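Local coordinates for protein dual function macrocyclase-peptidase POPB (PDB 5N4B) that cleaves peptide bonds after proline and closes peptides into macrocycles during biosynthesis of the amanitin toxins of a Galerina mushroom, at residues L324-T329 and R351-E356; V365-A368 and Y372-A375. The protein carries 1 engineered substitution. All coordinates share one frame; numbering follows the deposited sequence.

Contact 1: L324-T329 and R351-E356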
loop_
_atom_site.group_PDB
_atom_site.type_symbol
_atom_site.label_atom_id
_atom_site.label_comp_id
_atom_site.label_asym_id
_atom_site.label_seq_id
_atom_site.Cartn_x
_atom_site.Cartn_y
_atom_site.Cartn_z
ATOM N N LEU A 324 -28.635 16.470 -0.757
ATOM C CA LEU A 324 -28.033 16.112 0.531
ATOM C C LEU A 324 -26.890 15.140 0.270
ATOM O O LEU A 324 -27.123 13.991 -0.132
ATOM C CB LEU A 324 -29.088 15.468 1.426
ATOM C CG LEU A 324 -28.676 15.311 2.899
ATOM C CD1 LEU A 324 -28.575 16.655 3.547
ATOM C CD2 LEU A 324 -29.721 14.463 3.610
ATOM N N VAL A 325 -25.675 15.595 0.505
ATOM C CA VAL A 325 -24.454 14.839 0.195
ATOM C C VAL A 325 -23.912 14.252 1.497
ATOM O O VAL A 325 -23.709 14.994 2.491
ATOM C CB VAL A 325 -23.416 15.743 -0.459
ATOM C CG1 VAL A 325 -22.216 14.961 -0.844
ATOM C CG2 VAL A 325 -23.993 16.397 -1.700
ATOM N N TYR A 326 -23.658 12.942 1.487
ATOM C CA TYR A 326 -23.151 12.212 2.647
ATOM C C TYR A 326 -21.652 12.018 2.471
ATOM O O TYR A 326 -21.204 11.545 1.407
ATOM C CB TYR A 326 -23.836 10.841 2.727
ATOM C CG TYR A 326 -25.292 10.856 3.079
ATOM C CD1 TYR A 326 -26.247 11.328 2.183
ATOM C CD2 TYR A 326 -25.741 10.388 4.298
ATOM C CE1 TYR A 326 -27.617 11.348 2.523
ATOM C CE2 TYR A 326 -27.067 10.409 4.650
ATOM C CZ TYR A 326 -28.001 10.867 3.764
ATOM O OH TYR A 326 -29.349 10.868 4.041
ATOM N N ILE A 327 -20.873 12.378 3.490
ATOM C CA ILE A 327 -19.431 12.504 3.371
ATOM C C ILE A 327 -18.783 11.889 4.589
ATOM O O ILE A 327 -19.147 12.222 5.733
ATOM C CB ILE A 327 -19.012 13.974 3.244
ATOM C CG1 ILE A 327 -19.813 14.660 2.120
ATOM C CG2 ILE A 327 -17.529 14.084 2.985
ATOM C CD1 ILE A 327 -19.449 16.149 1.854
ATOM N N LYS A 328 -17.749 11.073 4.361
ATOM C CA LYS A 328 -16.906 10.603 5.450
ATOM C C LYS A 328 -15.827 11.645 5.674
ATOM O O LYS A 328 -15.175 12.071 4.720
ATOM C CB LYS A 328 -16.258 9.272 5.096
ATOM C CG LYS A 328 -15.373 8.713 6.232
ATOM C CD LYS A 328 -14.869 7.279 6.016
ATOM C CE LYS A 328 -13.936 7.093 4.846
ATOM N NZ LYS A 328 -12.649 7.781 5.032
ATOM N N THR A 329 -15.651 12.088 6.901
ATOM C CA THR A 329 -14.749 13.202 7.188
ATOM C C THR A 329 -14.121 13.046 8.552
ATOM O O THR A 329 -14.690 12.416 9.446
ATOM C CB THR A 329 -15.463 14.573 7.067
ATOM O OG1 THR A 329 -14.536 15.651 7.228
ATOM C CG2 THR A 329 -16.467 14.745 8.159
ATOM N N ARG A 351 -24.293 18.742 9.118
ATOM C CA ARG A 351 -24.832 17.997 10.246
ATOM C C ARG A 351 -24.146 16.643 10.346
ATOM O O ARG A 351 -23.741 16.080 9.331
ATOM C CB ARG A 351 -26.341 17.785 10.031
ATOM C CG ARG A 351 -27.150 19.022 10.254
ATOM C CD ARG A 351 -28.592 18.826 9.806
ATOM N NE ARG A 351 -29.428 19.932 10.246
ATOM C CZ ARG A 351 -30.677 20.104 9.870
ATOM N NH1 ARG A 351 -31.273 19.252 9.033
ATOM N NH2 ARG A 351 -31.344 21.117 10.425
ATOM N N ASP A 352 -24.045 16.116 11.541
ATOM C CA ASP A 352 -23.552 14.760 11.767
ATOM C C ASP A 352 -24.660 13.778 11.471
ATOM O O ASP A 352 -25.766 13.891 12.019
ATOM C CB ASP A 352 -23.090 14.535 13.206
ATOM C CG ASP A 352 -21.824 15.299 13.569
ATOM O OD1 ASP A 352 -21.155 15.910 12.691
ATOM O OD2 ASP A 352 -21.485 15.267 14.758
ATOM N N PHE A 353 -24.389 12.784 10.629
ATOM C CA PHE A 353 -25.312 11.691 10.354
ATOM C C PHE A 353 -24.993 10.468 11.194
ATOM O O PHE A 353 -25.889 9.890 11.828
ATOM C CB PHE A 353 -25.296 11.355 8.861
ATOM C CG PHE A 353 -26.122 10.150 8.472
ATOM C CD1 PHE A 353 -27.504 10.181 8.600
ATOM C CD2 PHE A 353 -25.551 9.015 7.940
ATOM C CE1 PHE A 353 -28.294 9.094 8.220
ATOM C CE2 PHE A 353 -26.312 7.931 7.577
ATOM C CZ PHE A 353 -27.669 7.948 7.708
ATOM N N ILE A 354 -23.714 10.058 11.188
ATOM C CA ILE A 354 -23.207 9.010 12.080
ATOM C C ILE A 354 -22.132 9.713 12.889
ATOM O O ILE A 354 -21.110 10.091 12.311
ATOM C CB ILE A 354 -22.688 7.779 11.329
ATOM C CG1 ILE A 354 -23.842 7.090 10.635
ATOM C CG2 ILE A 354 -21.988 6.841 12.340
ATOM C CD1 ILE A 354 -23.382 6.008 9.668
ATOM N N PRO A 355 -22.305 9.923 14.181
ATOM C CA PRO A 355 -21.337 10.711 14.953
ATOM C C PRO A 355 -20.017 9.988 15.101
ATOM O O PRO A 355 -19.940 8.772 15.016
ATOM C CB PRO A 355 -22.034 10.887 16.316
ATOM C CG PRO A 355 -23.039 9.831 16.387
ATOM C CD PRO A 355 -23.485 9.538 14.969
ATOM N N GLU A 356 -18.982 10.765 15.376
ATOM C CA GLU A 356 -17.664 10.223 15.710
ATOM C C GLU A 356 -17.740 9.326 16.926
ATOM O O GLU A 356 -18.395 9.674 17.926
ATOM C CB GLU A 356 -16.705 11.376 15.992
ATOM C CG GLU A 356 -15.277 10.934 16.163
ATOM C CD GLU A 356 -14.364 11.987 16.768
ATOM O OE1 GLU A 356 -14.887 12.929 17.400
ATOM O OE2 GLU A 356 -13.138 11.840 16.652
#
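Tyr326, in strand 324-329, and Phe353 of segment 351-356 come no nearer than 8.0 Å between their CA atoms, and two aromatic side chains bridge that gap. Their CB atoms both point across it, and the rings meet as a T-shaped (edge-to-face) pair with planes at 89° and centroids 5.0 Å apart. Tyrosine supplies the edge: its CE2 sits over the centre of the phenylalanine ring, 3.7 Å above that ring's plane, almost equally far from all six ring carbons. CD2 follows beside it, 3.9 Å from Phe353 CD2. Such a geometry points the CE2 C-H into the pi cloud of the phenyl ring. Phe353 brings its ring there with CG anti to the backbone N (chi1 175°). The small contact is wholly apolar. Strand 337-342 runs between strands 324-329 and 349-352, so the aromatic pair reaches across the strand that lies between them; Tyr326 also touches Thr340 of that strand. At Phe353 the chain turns a corner, and Phe353 and Ile354 together face Val338 in a classic beta bulge. The four-stranded antiparallel sheet is a blade of the beta-propeller of prolyl oligopeptidases, and the ring pair lies where this blade meets the next.

Contact 2: V365-A368 and Y372-A375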
loop_
_atom_site.group_PDB
_atom_site.type_symbol
_atom_site.label_atom_id
_atom_site.label_comp_id
_atom_site.label_asym_id
_atom_site.label_seq_id
_atom_site.Cartn_x
_atom_site.Cartn_y
_atom_site.Cartn_z
ATOM N N VAL A 365 -17.268 3.592 4.647
ATOM C CA VAL A 365 -18.734 3.602 4.623
ATOM C C VAL A 365 -19.153 3.535 3.175
ATOM O O VAL A 365 -18.735 4.393 2.378
ATOM C CB VAL A 365 -19.372 4.844 5.283
ATOM C CG1 VAL A 365 -20.887 4.738 5.241
ATOM C CG2 VAL A 365 -18.973 5.011 6.722
ATOM N N ASN A 366 -20.016 2.569 2.853
ATOM C CA ASN A 366 -20.612 2.421 1.518
ATOM C C ASN A 366 -22.132 2.465 1.617
ATOM O O ASN A 366 -22.723 1.919 2.550
ATOM C CB ASN A 366 -20.225 1.114 0.864
ATOM C CG ASN A 366 -18.770 1.030 0.485
ATOM O OD1 ASN A 366 -17.879 1.750 0.984
ATOM N ND2 ASN A 366 -18.488 0.111 -0.416
ATOM N N CYS A 367 -22.788 3.115 0.677
ATOM C CA CYS A 367 -24.227 3.014 0.584
ATOM C C CYS A 367 -24.577 1.751 -0.193
ATOM O O CYS A 367 -23.953 1.472 -1.227
ATOM C CB CYS A 367 -24.751 4.239 -0.157
ATOM S SG CYS A 367 -26.539 4.325 -0.366
ATOM N N ALA A 368 -25.551 1.020 0.295
ATOM C CA ALA A 368 -25.955 -0.266 -0.259
ATOM C C ALA A 368 -27.463 -0.327 -0.380
ATOM O O ALA A 368 -28.215 0.197 0.463
ATOM C CB ALA A 368 -25.484 -1.418 0.617
ATOM N N TYR A 372 -29.327 2.085 2.483
ATOM C CA TYR A 372 -28.649 1.594 3.671
ATOM C C TYR A 372 -27.181 1.985 3.614
ATOM O O TYR A 372 -26.630 2.355 2.577
ATOM C CB TYR A 372 -28.751 0.075 3.796
ATOM C CG TYR A 372 -30.118 -0.486 4.029
ATOM C CD1 TYR A 372 -31.014 -0.611 2.999
ATOM C CD2 TYR A 372 -30.493 -0.882 5.295
ATOM C CE1 TYR A 372 -32.306 -1.139 3.241
ATOM C CE2 TYR A 372 -31.750 -1.418 5.554
ATOM C CZ TYR A 372 -32.656 -1.537 4.514
ATOM O OH TYR A 372 -33.926 -2.067 4.724
ATOM N N PHE A 373 -26.529 1.898 4.754
ATOM C CA PHE A 373 -25.101 2.167 4.830
ATOM C C PHE A 373 -24.417 1.013 5.529
ATOM O O PHE A 373 -24.909 0.512 6.532
ATOM C CB PHE A 373 -24.800 3.479 5.544
ATOM C CG PHE A 373 -25.380 4.670 4.861
ATOM C CD1 PHE A 373 -24.652 5.314 3.884
ATOM C CD2 PHE A 373 -26.647 5.094 5.148
ATOM C CE1 PHE A 373 -25.169 6.404 3.218
ATOM C CE2 PHE A 373 -27.157 6.202 4.485
ATOM C CZ PHE A 373 -26.447 6.849 3.539
ATOM N N VAL A 374 -23.275 0.585 4.998
ATOM C CA VAL A 374 -22.423 -0.436 5.610
ATOM C C VAL A 374 -21.172 0.292 6.073
ATOM O O VAL A 374 -20.581 1.054 5.308
ATOM C CB VAL A 374 -22.101 -1.576 4.636
ATOM C CG1 VAL A 374 -21.362 -2.704 5.331
ATOM C CG2 VAL A 374 -23.377 -2.110 3.952
ATOM N N ALA A 375 -20.800 0.101 7.351
ATOM C CA ALA A 375 -19.693 0.819 7.967
ATOM C C ALA A 375 -18.713 -0.175 8.542
ATOM O O ALA A 375 -19.106 -1.168 9.150
ATOM C CB ALA A 375 -20.201 1.688 9.121
#
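Strands 365-368 and 372-375 are the facing arms of a beta hairpin, their axes 4.4 Å apart at closest approach and their directions 150° apart. Asn366 and Val374 form one hydrogen-bonded pair, with Val374 N giving the shorter bond, 2.8 Å to Asn366 O. Ala368 and Tyr372 form the other; here Ala368 N reaches Tyr372 O at 2.9 Å from 45° above the carbonyl plane. On the face carrying Val365, Cys367, Phe373 and Ala375, the phenylalanine can be followed outward. Its CB meets Asn366 O and lies 4.1 Å from Val365 CG1. With CG anti to the carbonyl carbon (chi1 -61°), the ring leans so that CD1 comes within 4.0 Å of the same Val365 CG1 and CE1 within 4.0 Å of Cys367 CB. The sulfur of Cys367 stands obliquely to the ring of Phe373 in a sulfur-aromatic contact. Farther out, CE2 and CZ leave the hairpin to meet Phe353 and Tyr326. The other face carries a smaller apolar touch, Ala368 CB to Val374 CG2 at 4.0 Å, while the amide of Asn366 turns to Asn410, which also bonds Cys367 O. Four backbone bonds thus fix the pairing of the strands, while the apolar and sulfur-aromatic contacts on the phenylalanine face leave the outer part of that ring to pack against the preceding propeller blade.

Contact 1 joins strand 324-329 of one propeller blade to the corner by that blade's last strand, and contact 2 lies in the first hairpin of the next blade; their centres are 12 Å apart. The hairpin is the more buried of the two, whereas at contact 1 only Tyr326 is buried and Phe353 remains partly exposed. Their chemistry differs accordingly: the adjacent strands 365-368 and 372-375 are joined through their backbones, while segments 324-329 and 351-356, separated by an intervening strand, meet through rings alone. Phe373 connects the two sites, its CE2 3.6 Å from Phe353 CE2 and its CZ 3.7 Å from Tyr326 CD2, linking the three rings across the blade interface.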